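PDB 2GP4: 6-phosphogluconate dehydratase from Shewanella oneidensis, which catalyses the dehydration of 6-phosphogluconate to 2-keto-3-deoxy-6-phosphogluconate, a step of the Entner-Doudoroff pathway, and is seen here without its iron-sulfur cluster. Local coordinates for residues A[282-285]-A[286-290]; A[360-363]-A[364-368]. One frame throughout, in Å; residues are numbered along the deposited sequence.

Contact 1. Residues A[282-285]-A[286-290]; sequences AKQV and CRLTE
At the C-terminal end of helix 272-287, Gln284 meets Arg287 and Leu288 one turn on. The Gln284 chain leaves with CG anti to the backbone N (chi1 -176°) and then bends at chi2, which lays its amide beside both partners. OE1 sits over one face of the Arg287 guanidinium, toward its rim, 3.2 Å from Arg287 NH1; the two planes stand 85° apart, and the angle is too poor for a hydrogen bond. Both polar ends are held by other residues: Gln284 NE2 donates to the carbonyl of Val393, and Arg287 NH2 to Gln294 OE1. At the NE2 end of the same amide, methyl CD1 of Leu288 lies 3.5 Å from Gln284 NE2 and equally near Gln284 O. This is the last turn of helix 272-287, where the chain passes into a loop. Arg287 N bonds weakly to Lys283 O at 3.3 Å, and Leu288 N bonds to Val285 O, three residues back, at 3.0 Å. Thr289 OG1 adds a weak bond to Cys286 O at 3.3 Å. Gln284, Val285 and Leu288 are buried and touch Leu194 of strand 193-195, while Lys283, Cys286 and Arg287 are exposed.

Contact 2. Residues A[360-363]-A[364-368]; sequences GHAD and INHFH
Asp363, the N-cap of helix 364-370, turns its carboxylate back to the backbone N of His366. Its CG stands between the backbone N and the carbonyl carbon (chi1 59°), a placement that carries OD1 to the amides of the opening turn. OD1 accepts from His366 N at 3.0 Å, met on the anti side and 34° out of the carboxylate plane; Asn365 N is also close to OD1, at 2.9 Å. The backbone adds a straighter bond, from Phe367 N to Asp363 O at 3.0 Å with an N-H...O angle of 160°. The tight part is the cap and the buried His366, where the methyl CB of Ala362 packs obliquely against the His366 ring, 3.6 Å from His366 CD2, and the His366 side chain also touches Asp363 O through CB, at 3.3 Å. Toward the partly exposed side the packing is looser: Asn365 ND2 stays 3.9 Å from Asp363 OD1. Replacing Asp363 with an alanine would probably leave His366 N without its capping acceptor and let the first turn fray. A carboxylate at this end of the helix would also face the positive pole of the helix dipole, so its negative charge is probably favoured here.

Overall arrangement
Contact 1 comes first along the chain and closes before contact 2 opens. Their centres lie 33 Å apart and their nearest atoms about 19 Å, so neither touches the other. Both belong to the N-terminal dehydratase family region, consistent with the largely helical N-terminal domain, but they use different helices: contact 1 ends helix 272-287 and contact 2 begins helix 364-370, with helices 298-301, 304-316, 322-333 and 340-347 between. Contact 1 is the more peripheral, 28 Å from the chain centre against 18 Å for contact 2. They thus mark two separate helix boundaries, one joined to strand 193-195, the other to loop residues Asp423 and Val426.

Contact 1. Residues A[282-285]-A[286-290]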
loop_
_atom_site.group_PDB
_atom_site.type_symbol
_atom_site.label_atom_id
_atom_site.label_comp_id
_atom_site.label_asym_id
_atom_site.label_seq_id
_atom_site.Cartn_x
_atom_site.Cartn_y
_atom_site.Cartn_z
ATOM N N ALA A 282 5.812 24.971 -1.415
ATOM C CA ALA A 282 7.008 25.651 -0.897
ATOM C C ALA A 282 6.684 26.634 0.223
ATOM O O ALA A 282 7.324 26.611 1.274
ATOM C CB ALA A 282 7.762 26.364 -2.026
ATOM N N LYS A 283 5.693 27.490 -0.006
ATOM C CA LYS A 283 5.280 28.486 0.983
ATOM C C LYS A 283 4.725 27.839 2.254
ATOM O O LYS A 283 4.970 28.323 3.363
ATOM C CB LYS A 283 4.235 29.442 0.394
ATOM C CG LYS A 283 4.774 30.416 -0.650
ATOM C CD LYS A 283 3.712 31.438 -1.057
ATOM C CE LYS A 283 4.272 32.496 -2.009
ATOM N NZ LYS A 283 4.677 31.950 -3.342
ATOM N N GLN A 284 3.991 26.743 2.083
ATOM C CA GLN A 284 3.302 26.095 3.190
ATOM C C GLN A 284 4.253 25.448 4.198
ATOM O O GLN A 284 4.007 25.530 5.403
ATOM C CB GLN A 284 2.256 25.099 2.668
ATOM C CG GLN A 284 1.400 24.424 3.739
ATOM C CD GLN A 284 0.481 25.379 4.496
ATOM O OE1 GLN A 284 0.404 26.569 4.197
ATOM N NE2 GLN A 284 -0.224 24.849 5.485
ATOM N N VAL A 285 5.330 24.825 3.712
ATOM C CA VAL A 285 6.342 24.205 4.591
ATOM C C VAL A 285 7.005 25.239 5.493
ATOM O O VAL A 285 7.265 24.962 6.663
ATOM C CB VAL A 285 7.473 23.471 3.823
ATOM C CG1 VAL A 285 8.100 22.405 4.710
ATOM C CG2 VAL A 285 6.957 22.832 2.573
ATOM N N CYS A 286 7.283 26.420 4.935
ATOM C CA CYS A 286 7.821 27.556 5.691
ATOM C C CYS A 286 6.893 27.967 6.839
ATOM O O CYS A 286 7.358 28.323 7.924
ATOM C CB CYS A 286 8.097 28.741 4.754
ATOM S SG CYS A 286 8.375 30.339 5.575
ATOM N N ARG A 287 5.586 27.906 6.593
ATOM C CA ARG A 287 4.568 28.212 7.600
ATOM C C ARG A 287 4.443 27.130 8.671
ATOM O O ARG A 287 3.859 27.363 9.726
ATOM C CB ARG A 287 3.204 28.393 6.931
ATOM C CG ARG A 287 2.888 29.801 6.469
ATOM C CD ARG A 287 1.489 29.859 5.861
ATOM N NE ARG A 287 0.460 29.353 6.774
ATOM C CZ ARG A 287 -0.784 29.034 6.416
ATOM N NH1 ARG A 287 -1.176 29.162 5.152
ATOM N NH2 ARG A 287 -1.639 28.584 7.325
ATOM N N LEU A 288 4.982 25.947 8.388
ATOM C CA LEU A 288 4.846 24.791 9.274
ATOM C C LEU A 288 6.090 24.558 10.128
ATOM O O LEU A 288 6.156 23.602 10.909
ATOM C CB LEU A 288 4.499 23.545 8.455
ATOM C CG LEU A 288 3.026 23.140 8.307
ATOM C CD1 LEU A 288 2.083 24.314 8.028
ATOM C CD2 LEU A 288 2.895 22.065 7.240
ATOM N N THR A 289 7.057 25.457 9.976
ATOM C CA THR A 289 8.325 25.449 10.703
ATOM C C THR A 289 8.139 25.555 12.225
ATOM O O THR A 289 7.094 26.003 12.698
ATOM C CB THR A 289 9.235 26.582 10.147
ATOM O OG1 THR A 289 9.733 26.192 8.862
ATOM C CG2 THR A 289 10.414 26.894 11.063
ATOM N N GLU A 290 9.155 25.134 12.978
ATOM C CA GLU A 290 9.136 25.185 14.446
ATOM C C GLU A 290 9.056 26.612 15.015
ATOM O O GLU A 290 8.770 26.792 16.202
ATOM C CB GLU A 290 10.348 24.442 15.028
ATOM C CG GLU A 290 10.151 23.945 16.463
ATOM C CD GLU A 290 11.458 23.702 17.208
ATOM O OE1 GLU A 290 12.441 23.242 16.582
ATOM O OE2 GLU A 290 11.497 23.961 18.430
#

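Contact 2. Residues A[360-363]-A[364-368]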
loop_
_atom_site.group_PDB
_atom_site.type_symbol
_atom_site.label_atom_id
_atom_site.label_comp_id
_atom_site.label_asym_id
_atom_site.label_seq_id
_atom_site.Cartn_x
_atom_site.Cartn_y
_atom_site.Cartn_z
ATOM N N GLY A 360 -11.274 -3.252 -13.181
ATOM C CA GLY A 360 -12.127 -2.566 -14.154
ATOM C C GLY A 360 -11.304 -1.897 -15.237
ATOM O O GLY A 360 -10.111 -2.165 -15.369
ATOM N N HIS A 361 -11.932 -1.021 -16.015
ATOM C CA HIS A 361 -11.227 -0.347 -17.109
ATOM C C HIS A 361 -10.902 1.119 -16.836
ATOM O O HIS A 361 -9.991 1.676 -17.450
ATOM C CB HIS A 361 -11.999 -0.491 -18.422
ATOM C CG HIS A 361 -11.897 -1.854 -19.029
ATOM N ND1 HIS A 361 -11.180 -2.103 -20.179
ATOM C CD2 HIS A 361 -12.409 -3.046 -18.639
ATOM C CE1 HIS A 361 -11.261 -3.388 -20.478
ATOM N NE2 HIS A 361 -12.002 -3.983 -19.559
ATOM N N ALA A 362 -11.633 1.730 -15.908
ATOM C CA ALA A 362 -11.488 3.151 -15.617
ATOM C C ALA A 362 -10.153 3.478 -14.960
ATOM O O ALA A 362 -9.801 2.900 -13.934
ATOM C CB ALA A 362 -12.632 3.626 -14.752
ATOM N N ASP A 363 -9.419 4.411 -15.559
ATOM C CA ASP A 363 -8.133 4.838 -15.019
ATOM C C ASP A 363 -8.304 5.862 -13.894
ATOM O O ASP A 363 -9.428 6.192 -13.506
ATOM C CB ASP A 363 -7.211 5.371 -16.135
ATOM C CG ASP A 363 -7.807 6.560 -16.891
ATOM O OD1 ASP A 363 -8.114 7.600 -16.269
ATOM O OD2 ASP A 363 -7.942 6.462 -18.129
ATOM N N ILE A 364 -7.180 6.358 -13.383
ATOM C CA ILE A 364 -7.173 7.307 -12.274
ATOM C C ILE A 364 -7.869 8.632 -12.631
ATOM O O ILE A 364 -8.618 9.169 -11.818
ATOM C CB ILE A 364 -5.729 7.514 -11.691
ATOM C CG1 ILE A 364 -5.770 8.162 -10.303
ATOM C CG2 ILE A 364 -4.829 8.297 -12.641
ATOM C CD1 ILE A 364 -6.024 7.182 -9.172
ATOM N N ASN A 365 -7.643 9.130 -13.848
ATOM C CA ASN A 365 -8.286 10.359 -14.328
ATOM C C ASN A 365 -9.809 10.235 -14.437
ATOM O O ASN A 365 -10.534 11.200 -14.180
ATOM C CB ASN A 365 -7.686 10.798 -15.668
ATOM C CG ASN A 365 -6.207 11.151 -15.560
ATOM O OD1 ASN A 365 -5.830 12.118 -14.890
ATOM N ND2 ASN A 365 -5.363 10.366 -16.222
ATOM N N HIS A 366 -10.272 9.042 -14.818
ATOM C CA HIS A 366 -11.693 8.698 -14.870
ATOM C C HIS A 366 -12.270 8.684 -13.452
ATOM O O HIS A 366 -13.375 9.183 -13.214
ATOM C CB HIS A 366 -11.865 7.314 -15.510
ATOM C CG HIS A 366 -13.262 7.004 -15.959
ATOM N ND1 HIS A 366 -14.383 7.518 -15.342
ATOM C CD2 HIS A 366 -13.716 6.202 -16.952
ATOM C CE1 HIS A 366 -15.465 7.060 -15.945
ATOM N NE2 HIS A 366 -15.089 6.260 -16.924
ATOM N N PHE A 367 -11.513 8.100 -12.523
ATOM C CA PHE A 367 -11.853 8.101 -11.105
ATOM C C PHE A 367 -12.020 9.528 -10.586
ATOM O O PHE A 367 -12.992 9.831 -9.888
ATOM C CB PHE A 367 -10.782 7.347 -10.303
ATOM C CG PHE A 367 -10.874 7.540 -8.817
ATOM C CD1 PHE A 367 -11.875 6.921 -8.078
ATOM C CD2 PHE A 367 -9.944 8.331 -8.150
ATOM C CE1 PHE A 367 -11.956 7.095 -6.698
ATOM C CE2 PHE A 367 -10.019 8.510 -6.769
ATOM C CZ PHE A 367 -11.027 7.887 -6.044
ATOM N N HIS A 368 -11.074 10.393 -10.948
ATOM C CA HIS A 368 -11.066 11.780 -10.502
ATOM C C HIS A 368 -12.225 12.586 -11.086
ATOM O O HIS A 368 -12.867 13.348 -10.375
ATOM C CB HIS A 368 -9.727 12.441 -10.828
ATOM C CG HIS A 368 -9.664 13.888 -10.452
ATOM N ND1 HIS A 368 -9.685 14.900 -11.385
ATOM C CD2 HIS A 368 -9.591 14.491 -9.242
ATOM C CE1 HIS A 368 -9.622 16.065 -10.767
ATOM N NE2 HIS A 368 -9.561 15.845 -9.466
#